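Local coordinates for GNAT family acetyltransferase (Mycobacterium smegmatis, PDB 6C30), which probably transfers an acetyl group from acetyl-CoA to an amino group of its substrate, as expected of a RimJ-like N-acetyltransferase of the GNAT family, at residues Asp15-Leu20 / Val27-Val32; Leu45-His50 / Trp120-Arg125; Gly105-Gly110 / Val146-Ile151; Glu174-Arg179 / Asp189-Ala194. One frame throughout, in Å; residues are numbered along the deposited sequence. Where two conformers were deposited one is given.

Overall arrangement
All four contacts reach one mixed, curved beta sheet of the GNAT fold. Contact 1 comes first along the chain, in the hairpin at the start of the sheet, and contact 4 lies in the hairpin of strands 172-180 and 186-196, their centres about 29 Å apart across the middle of the chain. Contacts 2 and 3 alternate along the sequence and also lie on opposite sides of that middle, again about 29 Å apart between centres; they involve the neighbouring parallel strands 114-121 and 150-155. Contacts 3 and 4 touch through a salt bridge from R150 to E174. Contacts 1 and 4 are strand pairings; contacts 2 and 3 join loops and helix ends beside the parallel strands.

Contact 1 (Asp15-Leu20 / Val27-Val32)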
loop_
_atom_site.group_PDB
_atom_site.type_symbol
_atom_site.label_atom_id
_atom_site.label_comp_id
_atom_site.label_asym_id
_atom_site.label_seq_id
_atom_site.Cartn_x
_atom_site.Cartn_y
_atom_site.Cartn_z
ATOM N N ASP A 15 -9.255 7.124 2.062
ATOM C CA ASP A 15 -8.849 6.107 3.022
ATOM C C ASP A 15 -8.263 4.946 2.248
ATOM O O ASP A 15 -8.404 4.878 1.017
ATOM C CB ASP A 15 -10.041 5.647 3.876
ATOM C CG ASP A 15 -9.626 5.109 5.238
ATOM O OD1 ASP A 15 -8.412 4.966 5.493
ATOM O OD2 ASP A 15 -10.531 4.812 6.053
ATOM N N THR A 16 -7.606 4.041 2.966
ATOM C CA THR A 16 -7.231 2.753 2.414
ATOM C C THR A 16 -8.081 1.676 3.079
ATOM O O THR A 16 -8.694 1.908 4.123
ATOM C CB THR A 16 -5.747 2.453 2.625
ATOM O OG1 THR A 16 -5.477 2.313 4.026
ATOM C CG2 THR A 16 -4.882 3.581 2.081
ATOM N N VAL A 17 -8.140 0.506 2.456
ATOM C CA VAL A 17 -8.852 -0.629 3.033
ATOM C C VAL A 17 -7.928 -1.835 2.953
ATOM O O VAL A 17 -7.215 -2.014 1.965
ATOM C CB VAL A 17 -10.185 -0.925 2.311
ATOM C CG1 VAL A 17 -11.011 -1.916 3.125
ATOM C CG2 VAL A 17 -10.979 0.366 2.084
ATOM N N GLY A 18 -7.919 -2.653 4.001
ATOM C CA GLY A 18 -6.961 -3.744 4.078
ATOM C C GLY A 18 -5.673 -3.250 4.712
ATOM O O GLY A 18 -5.682 -2.251 5.425
ATOM N N PRO A 19 -4.549 -3.928 4.446
ATOM C CA PRO A 19 -4.413 -5.064 3.534
ATOM C C PRO A 19 -4.931 -6.392 4.086
ATOM O O PRO A 19 -5.067 -6.580 5.301
ATOM C CB PRO A 19 -2.901 -5.139 3.307
ATOM C CG PRO A 19 -2.321 -4.625 4.578
ATOM C CD PRO A 19 -3.249 -3.527 5.019
ATOM N N LEU A 20 -5.221 -7.299 3.162
ATOM C CA LEU A 20 -5.578 -8.670 3.490
ATOM C C LEU A 20 -4.540 -9.578 2.885
ATOM O O LEU A 20 -3.938 -9.237 1.860
ATOM C CB LEU A 20 -6.951 -9.039 2.932
ATOM C CG LEU A 20 -8.129 -8.112 3.213
ATOM C CD1 LEU A 20 -9.364 -8.707 2.579
ATOM C CD2 LEU A 20 -8.313 -7.936 4.712
ATOM N N VAL A 27 -3.774 -8.195 -0.855
ATOM C CA VAL A 27 -4.704 -7.323 -1.567
ATOM C C VAL A 27 -5.140 -6.158 -0.692
ATOM O O VAL A 27 -5.267 -6.286 0.521
ATOM C CB VAL A 27 -5.956 -8.083 -2.049
ATOM C CG1 VAL A 27 -5.579 -9.136 -3.085
ATOM C CG2 VAL A 27 -6.709 -8.686 -0.871
ATOM N N GLY A 28 -5.352 -5.000 -1.307
ATOM C CA GLY A 28 -5.799 -3.829 -0.580
ATOM C C GLY A 28 -6.484 -2.874 -1.543
ATOM O O GLY A 28 -6.381 -3.039 -2.770
ATOM N N LEU A 29 -7.201 -1.902 -0.981
ATOM C CA LEU A 29 -7.815 -0.801 -1.740
ATOM C C LEU A 29 -7.170 0.510 -1.354
ATOM O O LEU A 29 -6.944 0.763 -0.174
ATOM C CB LEU A 29 -9.318 -0.702 -1.476
ATOM C CG LEU A 29 -10.188 -1.941 -1.709
ATOM C CD1 LEU A 29 -11.661 -1.616 -1.481
ATOM C CD2 LEU A 29 -9.970 -2.472 -3.127
ATOM N N ARG A 30 -6.897 1.362 -2.337
ATOM C CA ARG A 30 -6.441 2.715 -2.019
ATOM C C ARG A 30 -6.929 3.675 -3.108
ATOM O O ARG A 30 -7.349 3.232 -4.177
ATOM C CB ARG A 30 -4.907 2.751 -1.840
ATOM C CG ARG A 30 -4.089 2.137 -2.964
ATOM C CD ARG A 30 -3.916 3.112 -4.109
ATOM N NE ARG A 30 -3.097 2.538 -5.170
ATOM C CZ ARG A 30 -3.021 3.037 -6.402
ATOM N NH1 ARG A 30 -3.713 4.129 -6.715
ATOM N NH2 ARG A 30 -2.250 2.455 -7.314
ATOM N N PRO A 31 -6.907 4.994 -2.836
ATOM C CA PRO A 31 -7.472 5.935 -3.819
ATOM C C PRO A 31 -6.790 5.937 -5.186
ATOM O O PRO A 31 -5.576 5.804 -5.271
ATOM C CB PRO A 31 -7.280 7.295 -3.142
ATOM C CG PRO A 31 -7.312 6.983 -1.671
ATOM C CD PRO A 31 -6.575 5.661 -1.561
ATOM N N VAL A 32 -7.564 6.111 -6.249
ATOM C CA VAL A 32 -6.986 6.417 -7.559
ATOM C C VAL A 32 -6.062 7.628 -7.462
ATOM O O VAL A 32 -6.297 8.546 -6.663
ATOM C CB VAL A 32 -8.068 6.713 -8.639
ATOM C CG1 VAL A 32 -8.885 5.470 -8.978
ATOM C CG2 VAL A 32 -8.976 7.859 -8.212
#
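V17 pairs with L29, and L20 with V27, where strands 17-20 and 27-31 run antiparallel at 162°, each pair closed by two backbone hydrogen bonds. Within the first pair both bonds, V17 N to L29 O and L29 N to V17 O, measure 2.9 Å; the L20 N to V27 O bond of the second is 2.8 Å. Between the pairs the register slips by one residue. This is a beta bulge, formed where G18 takes a positive phi of 87° and a cis peptide leads into P19. V17 and L29 lie side by side and point the same way, CB to CB at 3.9 Å, on the face they share with L20 and V27. In this GNAT chain it is the hairpin that begins the sheet, and helix 130-143 packs on that face, M137 meeting both V17 and L20. Away from the shared face, T16 CG2 touches R30 CB at 4.0 Å. The guanidinium of R30 leads off to E93 and D36 in salt bridges, and its NH1 also donates to P31 O, an oxygen in the guanidinium plane, at 2.9 Å. P31 CD presses on D15 O at 3.3 Å, and this buried carbonyl has no hydrogen-bond partner. W216 of the second subunit packs on T16 and P31, which places this end of the hairpin at the dimer interface.

Contact 2 (Leu45-His50 / Trp120-Arg125)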
loop_
_atom_site.group_PDB
_atom_site.type_symbol
_atom_site.label_atom_id
_atom_site.label_comp_id
_atom_site.label_asym_id
_atom_site.label_seq_id
_atom_site.Cartn_x
_atom_site.Cartn_y
_atom_site.Cartn_z
ATOM N N LEU A 45 -6.152 -1.199 -22.201
ATOM C CA LEU A 45 -5.958 -1.400 -23.642
ATOM C C LEU A 45 -5.769 -2.886 -23.941
ATOM O O LEU A 45 -6.385 -3.404 -24.877
ATOM C CB LEU A 45 -4.765 -0.592 -24.159
ATOM C CG LEU A 45 -4.951 0.928 -24.234
ATOM C CD1 LEU A 45 -3.607 1.574 -24.543
ATOM C CD2 LEU A 45 -6.000 1.342 -25.270
ATOM N N ALA A 46 -4.973 -3.581 -23.139
ATOM C CA ALA A 46 -4.712 -4.995 -23.394
ATOM C C ALA A 46 -5.978 -5.816 -23.210
ATOM O O ALA A 46 -6.194 -6.805 -23.917
ATOM C CB ALA A 46 -3.623 -5.506 -22.487
ATOM N N ASP A 47 -6.821 -5.387 -22.276
ATOM C CA ASP A 47 -8.029 -6.133 -21.927
ATOM C C ASP A 47 -9.283 -5.629 -22.632
ATOM O O ASP A 47 -10.399 -5.975 -22.216
ATOM C CB ASP A 47 -8.271 -6.091 -20.420
ATOM C CG ASP A 47 -7.412 -7.066 -19.654
ATOM O OD1 ASP A 47 -6.660 -7.847 -20.280
ATOM O OD2 ASP A 47 -7.524 -7.071 -18.419
ATOM N N GLN A 48 -9.123 -4.820 -23.673
ATOM C CA GLN A 48 -10.268 -4.264 -24.392
ATOM C C GLN A 48 -11.375 -5.286 -24.638
ATOM O O GLN A 48 -12.534 -5.035 -24.341
ATOM C CB GLN A 48 -9.843 -3.686 -25.741
ATOM C CG GLN A 48 -11.041 -3.182 -26.558
ATOM C CD GLN A 48 -10.653 -2.515 -27.854
ATOM O OE1 GLN A 48 -9.474 -2.381 -28.170
ATOM N NE2 GLN A 48 -11.657 -2.091 -28.618
ATOM N N HIS A 49 -11.011 -6.451 -25.158
ATOM C CA HIS A 49 -12.048 -7.389 -25.580
ATOM C C HIS A 49 -12.634 -8.197 -24.441
ATOM O O HIS A 49 -13.703 -8.782 -24.590
ATOM C CB HIS A 49 -11.490 -8.278 -26.681
ATOM C CG HIS A 49 -10.917 -7.487 -27.812
ATOM N ND1 HIS A 49 -11.658 -6.558 -28.508
ATOM C CD2 HIS A 49 -9.671 -7.450 -28.339
ATOM C CE1 HIS A 49 -10.898 -6.001 -29.434
ATOM N NE2 HIS A 49 -9.689 -6.522 -29.351
ATOM N N HIS A 50 -12.001 -8.157 -23.275
ATOM C CA HIS A 50 -12.601 -8.713 -22.075
ATOM C C HIS A 50 -13.544 -7.736 -21.394
ATOM O O HIS A 50 -14.471 -8.151 -20.694
ATOM C CB HIS A 50 -11.522 -9.122 -21.077
ATOM C CG HIS A 50 -10.562 -10.128 -21.616
ATOM N ND1 HIS A 50 -10.943 -11.414 -21.938
ATOM C CD2 HIS A 50 -9.236 -10.050 -21.873
ATOM C CE1 HIS A 50 -9.890 -12.085 -22.371
ATOM N NE2 HIS A 50 -8.841 -11.280 -22.341
ATOM N N TRP A 120 -13.472 -4.005 -11.661
ATOM C CA TRP A 120 -12.880 -4.806 -12.722
ATOM C C TRP A 120 -11.481 -5.205 -12.281
ATOM O O TRP A 120 -10.834 -4.503 -11.494
ATOM C CB TRP A 120 -12.864 -4.056 -14.060
ATOM C CG TRP A 120 -11.900 -2.913 -14.110
ATOM C CD1 TRP A 120 -12.140 -1.612 -13.752
ATOM C CD2 TRP A 120 -10.535 -2.967 -14.539
ATOM N NE1 TRP A 120 -11.004 -0.863 -13.935
ATOM C CE2 TRP A 120 -10.005 -1.665 -14.417
ATOM C CE3 TRP A 120 -9.714 -3.985 -15.028
ATOM C CZ2 TRP A 120 -8.687 -1.357 -14.752
ATOM C CZ3 TRP A 120 -8.409 -3.680 -15.364
ATOM C CH2 TRP A 120 -7.908 -2.373 -15.223
ATOM N N VAL A 121 -11.039 -6.360 -12.768
ATOM C CA VAL A 121 -9.721 -6.906 -12.461
ATOM C C VAL A 121 -9.044 -7.321 -13.764
ATOM O O VAL A 121 -9.697 -7.860 -14.657
ATOM C CB VAL A 121 -9.829 -8.124 -11.498
ATOM C CG1 VAL A 121 -8.472 -8.800 -11.306
ATOM C CG2 VAL A 121 -10.394 -7.703 -10.162
ATOM N N ALA A 122 -7.743 -7.067 -13.856
ATOM C CA ALA A 122 -6.932 -7.484 -14.998
ATOM C C ALA A 122 -7.189 -8.946 -15.361
ATOM O O ALA A 122 -7.222 -9.819 -14.486
ATOM C CB ALA A 122 -5.459 -7.267 -14.696
ATOM N N SER A 123 -7.361 -9.203 -16.656
ATOM C CA SER A 123 -7.785 -10.526 -17.129
ATOM C C SER A 123 -6.823 -11.647 -16.740
ATOM O O SER A 123 -7.253 -12.773 -16.487
ATOM C CB SER A 123 -7.960 -10.510 -18.650
ATOM O OG SER A 123 -6.714 -10.348 -19.291
ATOM N N SER A 124 -5.532 -11.346 -16.678
ATOM C CA SER A 124 -4.542 -12.367 -16.328
ATOM C C SER A 124 -4.609 -12.735 -14.851
ATOM O O SER A 124 -3.950 -13.681 -14.408
ATOM C CB SER A 124 -3.135 -11.889 -16.675
ATOM O OG SER A 124 -2.776 -10.762 -15.902
ATOM N N ARG A 125 -5.415 -11.994 -14.096
ATOM C CA ARG A 125 -5.486 -12.134 -12.645
ATOM C C ARG A 125 -6.853 -12.619 -12.162
ATOM O O ARG A 125 -7.061 -12.776 -10.959
ATOM C CB ARG A 125 -5.177 -10.789 -11.978
ATOM C CG ARG A 125 -3.839 -10.171 -12.340
ATOM C CD ARG A 125 -2.755 -10.758 -11.486
ATOM N NE ARG A 125 -1.454 -10.127 -11.678
ATOM C CZ ARG A 125 -0.336 -10.636 -11.177
ATOM N NH1 ARG A 125 -0.398 -11.761 -10.478
ATOM N NH2 ARG A 125 0.831 -10.037 -11.369
HETATM O O HOH W 1 -10.060 -7.134 -17.244
#
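D47 and S123 carry the hydrogen bonding of this contact, with both oxygens of the carboxylate engaged. The hydroxyl S123 OG donates to D47 OD1 at 2.7 Å, coming from above the carboxylate plane. The backbone S123 N reaches D47 OD2 at 2.8 Å on its syn side, with an N-H...O angle of 160°. One serine is therefore held at two points; with chi1 at 68°, OG sits between its own backbone N and carbonyl carbon, within bonding distance of OD1. A water adds a third link, donating to D47 OD2 at 2.8 Å and to V121 O at 2.7 Å, so OD2 accepts two bonds. Van der Waals contact is slighter: A122 CA lies 3.5 Å from D47 OD2. There is also a CH-pi contact, in which S123 CB stands over one face of the H50 ring, 3.9 Å from its centroid. Nearby, W120 makes a cation-pi interaction with R44, which ties strand 114-121 to helix 37-46 itself. D47 occupies the break between helices 37-46 and 48-51, while S123 is the second residue of the turn A122-R125, closed by a bond from R125 N to A122 O. This turn leads toward helix 130-143, the strand-to-helix connection where GNAT enzymes typically bind the pyrophosphate of acetyl-CoA; D47 fastens the first helical region to its beginning.

Contact 3 (Gly105-Gly110 / Val146-Ile151); sequences GNVTHG and VQLHRI
L148 meets both V107 and H109 at about a right angle, and its CD2 methyl is the centre of the close-packed side of the contact. CD2 lies 3.3 Å from T108 O, 3.9 Å from H109 CE1 and 4.1 Å from V107 CG1. V107 also approaches V146, though more distantly, CG1 to CG1 at 4.5 Å. A115 of the adjoining strand touches both V107 and L148 and continues this apolar patch. The H109 ring closes the tight part by presenting its CE1 edge to segment 146-151, where V146 O lies near the ring plane, 3.2 Å from CE1. The solvent side, beside the exposed Q147, is looser and polar. There a water, also in the ring plane, bonds to H109 ND1 at 2.8 Å and donates to Q147 O at 2.6 Å. The segments share no direct hydrogen bond, and this water is what links their polar atoms. The contact packs the loop between antiparallel strands 97-105 and 114-121 against the link from helix 130-143 to strand 150-155, the return of the beta-alpha-beta crossover central to the GNAT fold.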
loop_
_atom_site.group_PDB
_atom_site.type_symbol
_atom_site.label_atom_id
_atom_site.label_comp_id
_atom_site.label_asym_id
_atom_site.label_seq_id
_atom_site.Cartn_x
_atom_site.Cartn_y
_atom_site.Cartn_z
ATOM N N GLY A 105 -20.278 4.347 -6.124
ATOM C CA GLY A 105 -20.881 5.505 -6.764
ATOM C C GLY A 105 -22.320 5.773 -6.385
ATOM O O GLY A 105 -22.964 4.958 -5.707
ATOM N N ASN A 106 -22.820 6.932 -6.821
ATOM C CA ASN A 106 -24.190 7.358 -6.510
ATOM C C ASN A 106 -24.456 7.287 -5.002
ATOM O O ASN A 106 -25.517 6.836 -4.557
ATOM C CB ASN A 106 -25.211 6.511 -7.292
ATOM C CG ASN A 106 -26.626 7.045 -7.180
ATOM O OD1 ASN A 106 -26.836 8.254 -7.125
ATOM N ND2 ASN A 106 -27.598 6.144 -7.120
ATOM N N VAL A 107 -23.481 7.733 -4.220
ATOM C CA VAL A 107 -23.582 7.674 -2.768
ATOM C C VAL A 107 -24.624 8.661 -2.259
ATOM O O VAL A 107 -24.608 9.839 -2.617
ATOM C CB VAL A 107 -22.228 7.973 -2.092
ATOM C CG1 VAL A 107 -22.360 7.975 -0.579
ATOM C CG2 VAL A 107 -21.181 6.948 -2.523
ATOM N N THR A 108 -25.542 8.164 -1.434
ATOM C CA THR A 108 -26.517 9.021 -0.768
ATOM C C THR A 108 -26.477 8.759 0.727
ATOM O O THR A 108 -26.011 7.708 1.175
ATOM C CB THR A 108 -27.940 8.779 -1.294
ATOM O OG1 THR A 108 -28.274 7.392 -1.129
ATOM C CG2 THR A 108 -28.039 9.163 -2.756
ATOM N N HIS A 109 -26.956 9.716 1.509
ATOM C CA HIS A 109 -27.076 9.491 2.935
ATOM C C HIS A 109 -28.542 9.682 3.318
ATOM O O HIS A 109 -29.403 9.034 2.724
ATOM C CB HIS A 109 -26.105 10.391 3.700
ATOM C CG HIS A 109 -24.669 10.048 3.434
ATOM N ND1 HIS A 109 -24.016 9.030 4.093
ATOM C CD2 HIS A 109 -23.784 10.553 2.543
ATOM C CE1 HIS A 109 -22.778 8.934 3.633
ATOM N NE2 HIS A 109 -22.613 9.844 2.690
ATOM N N GLY A 110 -28.845 10.543 4.283
ATOM C CA GLY A 110 -30.234 10.751 4.666
ATOM C C GLY A 110 -30.961 9.481 5.078
ATOM O O GLY A 110 -30.464 8.713 5.904
ATOM N N VAL A 146 -18.197 4.751 5.751
ATOM C CA VAL A 146 -19.035 5.607 4.901
ATOM C C VAL A 146 -20.456 5.719 5.486
ATOM O O VAL A 146 -21.270 6.522 5.028
ATOM C CB VAL A 146 -19.067 5.088 3.432
ATOM C CG1 VAL A 146 -19.666 6.133 2.480
ATOM C CG2 VAL A 146 -17.649 4.744 2.977
ATOM N N GLN A 147 -20.719 4.929 6.527
ATOM C CA GLN A 147 -21.981 4.978 7.276
ATOM C C GLN A 147 -23.188 4.654 6.400
ATOM O O GLN A 147 -24.289 5.176 6.606
ATOM C CB GLN A 147 -22.157 6.350 7.937
ATOM C CG GLN A 147 -21.051 6.681 8.926
ATOM C CD GLN A 147 -21.122 8.112 9.424
ATOM O OE1 GLN A 147 -21.985 8.887 9.010
ATOM N NE2 GLN A 147 -20.207 8.472 10.319
ATOM N N LEU A 148 -22.989 3.774 5.426
ATOM C CA LEU A 148 -24.075 3.395 4.540
ATOM C C LEU A 148 -24.856 2.190 5.062
ATOM O O LEU A 148 -24.364 1.404 5.887
ATOM C CB LEU A 148 -23.534 3.100 3.134
ATOM C CG LEU A 148 -22.890 4.304 2.442
ATOM C CD1 LEU A 148 -22.356 3.907 1.068
ATOM C CD2 LEU A 148 -23.874 5.466 2.316
ATOM N N HIS A 149 -26.085 2.070 4.570
ATOM C CA HIS A 149 -26.998 0.998 4.948
ATOM C C HIS A 149 -27.157 -0.080 3.868
ATOM O O HIS A 149 -27.505 -1.216 4.162
ATOM C CB HIS A 149 -28.372 1.590 5.292
ATOM C CG HIS A 149 -29.416 0.559 5.584
ATOM N ND1 HIS A 149 -30.411 0.232 4.689
ATOM C CD2 HIS A 149 -29.602 -0.240 6.662
ATOM C CE1 HIS A 149 -31.174 -0.715 5.208
ATOM N NE2 HIS A 149 -30.702 -1.020 6.405
ATOM N N ARG A 150 -26.876 0.280 2.620
ATOM C CA ARG A 150 -27.153 -0.602 1.495
ATOM C C ARG A 150 -26.138 -0.376 0.382
ATOM O O ARG A 150 -25.753 0.761 0.114
ATOM C CB ARG A 150 -28.580 -0.357 0.994
ATOM C CG ARG A 150 -29.020 -1.163 -0.214
ATOM C CD ARG A 150 -30.520 -0.947 -0.503
ATOM N NE ARG A 150 -30.934 -1.678 -1.698
ATOM C CZ ARG A 150 -30.701 -1.266 -2.938
ATOM N NH1 ARG A 150 -30.075 -0.111 -3.143
ATOM N NH2 ARG A 150 -31.098 -2.000 -3.968
ATOM N N ILE A 151 -25.707 -1.463 -0.246
ATOM C CA ILE A 151 -24.900 -1.395 -1.456
ATOM C C ILE A 151 -25.537 -2.273 -2.527
ATOM O O ILE A 151 -25.938 -3.416 -2.259
ATOM C CB ILE A 151 -23.450 -1.837 -1.193
ATOM C CG1 ILE A 151 -22.750 -0.847 -0.248
ATOM C CG2 ILE A 151 -22.668 -1.979 -2.496
ATOM C CD1 ILE A 151 -22.604 0.559 -0.808
HETATM O O HOH W 2 -25.309 7.553 6.055
#

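Contact 4 (Glu174-Arg179 / Asp189-Ala194)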
loop_
_atom_site.group_PDB
_atom_site.type_symbol
_atom_site.label_atom_id
_atom_site.label_comp_id
_atom_site.label_asym_id
_atom_site.label_seq_id
_atom_site.Cartn_x
_atom_site.Cartn_y
_atom_site.Cartn_z
ATOM N N GLU A 174 -32.361 -8.707 -6.731
ATOM C CA GLU A 174 -33.563 -7.957 -6.369
ATOM C C GLU A 174 -34.462 -7.673 -7.558
ATOM O O GLU A 174 -35.655 -7.479 -7.386
ATOM C CB GLU A 174 -33.190 -6.635 -5.683
ATOM C CG GLU A 174 -32.647 -6.855 -4.283
ATOM C CD GLU A 174 -32.632 -5.608 -3.433
ATOM O OE1 GLU A 174 -32.421 -4.508 -3.973
ATOM O OE2 GLU A 174 -32.832 -5.737 -2.210
ATOM N N GLY A 175 -33.912 -7.640 -8.762
ATOM C CA GLY A 175 -34.749 -7.347 -9.908
ATOM C C GLY A 175 -34.024 -7.392 -11.225
ATOM O O GLY A 175 -32.819 -7.633 -11.269
ATOM N N LEU A 176 -34.769 -7.174 -12.301
ATOM C CA LEU A 176 -34.218 -7.130 -13.646
ATOM C C LEU A 176 -34.565 -5.783 -14.251
ATOM O O LEU A 176 -35.743 -5.446 -14.436
ATOM C CB LEU A 176 -34.759 -8.276 -14.511
ATOM C CG LEU A 176 -34.229 -8.300 -15.948
ATOM C CD1 LEU A 176 -32.735 -8.610 -15.972
ATOM C CD2 LEU A 176 -35.005 -9.298 -16.796
ATOM N N LEU A 177 -33.530 -4.997 -14.524
ATOM C CA LEU A 177 -33.690 -3.658 -15.064
ATOM C C LEU A 177 -33.663 -3.734 -16.584
ATOM O O LEU A 177 -32.624 -4.011 -17.182
ATOM C CB LEU A 177 -32.583 -2.739 -14.528
ATOM C CG LEU A 177 -32.324 -2.838 -13.030
ATOM C CD1 LEU A 177 -31.193 -1.897 -12.649
ATOM C CD2 LEU A 177 -33.599 -2.541 -12.220
ATOM N N LYS A 178 -34.815 -3.534 -17.212
ATOM C CA LYS A 178 -34.912 -3.671 -18.661
ATOM C C LYS A 178 -34.206 -2.533 -19.407
ATOM O O LYS A 178 -34.393 -1.358 -19.084
ATOM C CB LYS A 178 -36.383 -3.726 -19.098
ATOM C CG LYS A 178 -37.161 -4.910 -18.520
ATOM C CD LYS A 178 -36.618 -6.267 -18.987
ATOM C CE LYS A 178 -36.855 -6.481 -20.467
ATOM N NZ LYS A 178 -36.368 -7.829 -20.909
ATOM N N ARG A 179 -33.396 -2.891 -20.406
ATOM C CA ARG A 179 -32.779 -1.904 -21.303
ATOM C C ARG A 179 -32.085 -0.811 -20.491
ATOM O O ARG A 179 -32.238 0.379 -20.762
ATOM C CB ARG A 179 -33.833 -1.300 -22.243
ATOM C CG ARG A 179 -34.478 -2.322 -23.176
ATOM C CD ARG A 179 -35.696 -1.763 -23.921
ATOM N NE ARG A 179 -36.775 -1.369 -23.015
ATOM C CZ ARG A 179 -37.661 -2.212 -22.490
ATOM N NH1 ARG A 179 -37.608 -3.507 -22.783
ATOM N NH2 ARG A 179 -38.607 -1.762 -21.675
ATOM N N ASP A 189 -30.461 -5.209 -20.768
ATOM C CA ASP A 189 -30.957 -5.590 -19.448
ATOM C C ASP A 189 -29.806 -5.814 -18.469
ATOM O O ASP A 189 -28.791 -6.411 -18.828
ATOM C CB ASP A 189 -31.764 -6.887 -19.494
ATOM C CG ASP A 189 -33.041 -6.795 -20.312
ATOM O OD1 ASP A 189 -33.411 -5.717 -20.841
ATOM O OD2 ASP A 189 -33.690 -7.863 -20.402
ATOM N N HIS A 190 -29.969 -5.354 -17.235
ATOM C CA HIS A 190 -29.038 -5.655 -16.152
ATOM C C HIS A 190 -29.817 -6.149 -14.941
ATOM O O HIS A 190 -30.841 -5.558 -14.576
ATOM C CB HIS A 190 -28.218 -4.421 -15.754
ATOM C CG HIS A 190 -27.101 -4.083 -16.698
ATOM N ND1 HIS A 190 -27.319 -3.666 -17.993
ATOM C CD2 HIS A 190 -25.755 -4.073 -16.519
ATOM C CE1 HIS A 190 -26.155 -3.431 -18.577
ATOM N NE2 HIS A 190 -25.193 -3.662 -17.702
ATOM N N LEU A 191 -29.357 -7.236 -14.331
ATOM C CA LEU A 191 -29.839 -7.620 -13.010
ATOM C C LEU A 191 -29.404 -6.593 -11.981
ATOM O O LEU A 191 -28.321 -6.019 -12.092
ATOM C CB LEU A 191 -29.307 -8.999 -12.619
ATOM C CG LEU A 191 -29.884 -10.169 -13.414
ATOM C CD1 LEU A 191 -28.934 -11.339 -13.353
ATOM C CD2 LEU A 191 -31.261 -10.557 -12.895
ATOM N N LEU A 192 -30.261 -6.352 -11.001
ATOM C CA LEU A 192 -29.921 -5.548 -9.847
ATOM C C LEU A 192 -29.728 -6.485 -8.670
ATOM O O LEU A 192 -30.620 -7.285 -8.359
ATOM C CB LEU A 192 -31.028 -4.528 -9.550
ATOM C CG LEU A 192 -30.836 -3.652 -8.316
ATOM C CD1 LEU A 192 -29.649 -2.722 -8.505
ATOM C CD2 LEU A 192 -32.098 -2.849 -8.002
ATOM N N VAL A 193 -28.574 -6.396 -8.024
ATOM C CA VAL A 193 -28.311 -7.198 -6.833
ATOM C C VAL A 193 -27.962 -6.257 -5.676
ATOM O O VAL A 193 -27.551 -5.121 -5.907
ATOM C CB VAL A 193 -27.182 -8.240 -7.062
ATOM C CG1 VAL A 193 -27.499 -9.134 -8.258
ATOM C CG2 VAL A 193 -25.825 -7.559 -7.241
ATOM N N ALA A 194 -28.133 -6.708 -4.432
ATOM C CA ALA A 194 -27.964 -5.815 -3.297
ATOM C C ALA A 194 -27.676 -6.562 -2.007
ATOM O O ALA A 194 -27.954 -7.759 -1.875
ATOM C CB ALA A 194 -29.207 -4.949 -3.106
#
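K178 and D189 form a salt bridge, NZ to OD2 at 2.7 Å, with the ammonium group on the syn side of the oxygen. The lysine chain bends at chi2 (-63°) and chi3 (-68°), which folds CD and CE back beside the carboxylate, and the two side chains lie side by side, pointing the same way. The other oxygen, OD1, accepts R179 N at 2.9 Å from its anti side, so D189 ties down the chain just where it turns a corner after the strand. Backbone bonds follow in antiparallel order: L177 N to H190 O at 2.7 Å with its return bond, then L192 N to G175 O at 2.9 Å. Farther along, L192 O receives E174 N at 2.8 Å and, weakly, G175 N; two residues opposite one make a classic beta bulge. Packing divides between the faces of the hairpin. On one, L177 CD1 meets L192 CB at 4.1 Å; on the other, L176 CD1 meets L191 CD2 at 3.9 Å. Beyond the bulge, A194 CB abuts the E174 carboxylate, 3.4 Å from OE1, while that group pairs with R150 and R172 in salt bridges, the former tying strand 172-180 to strand 150-155. The lysine and the R179 amide together would be expected to stabilise the ionised form of D189 at this partly exposed corner.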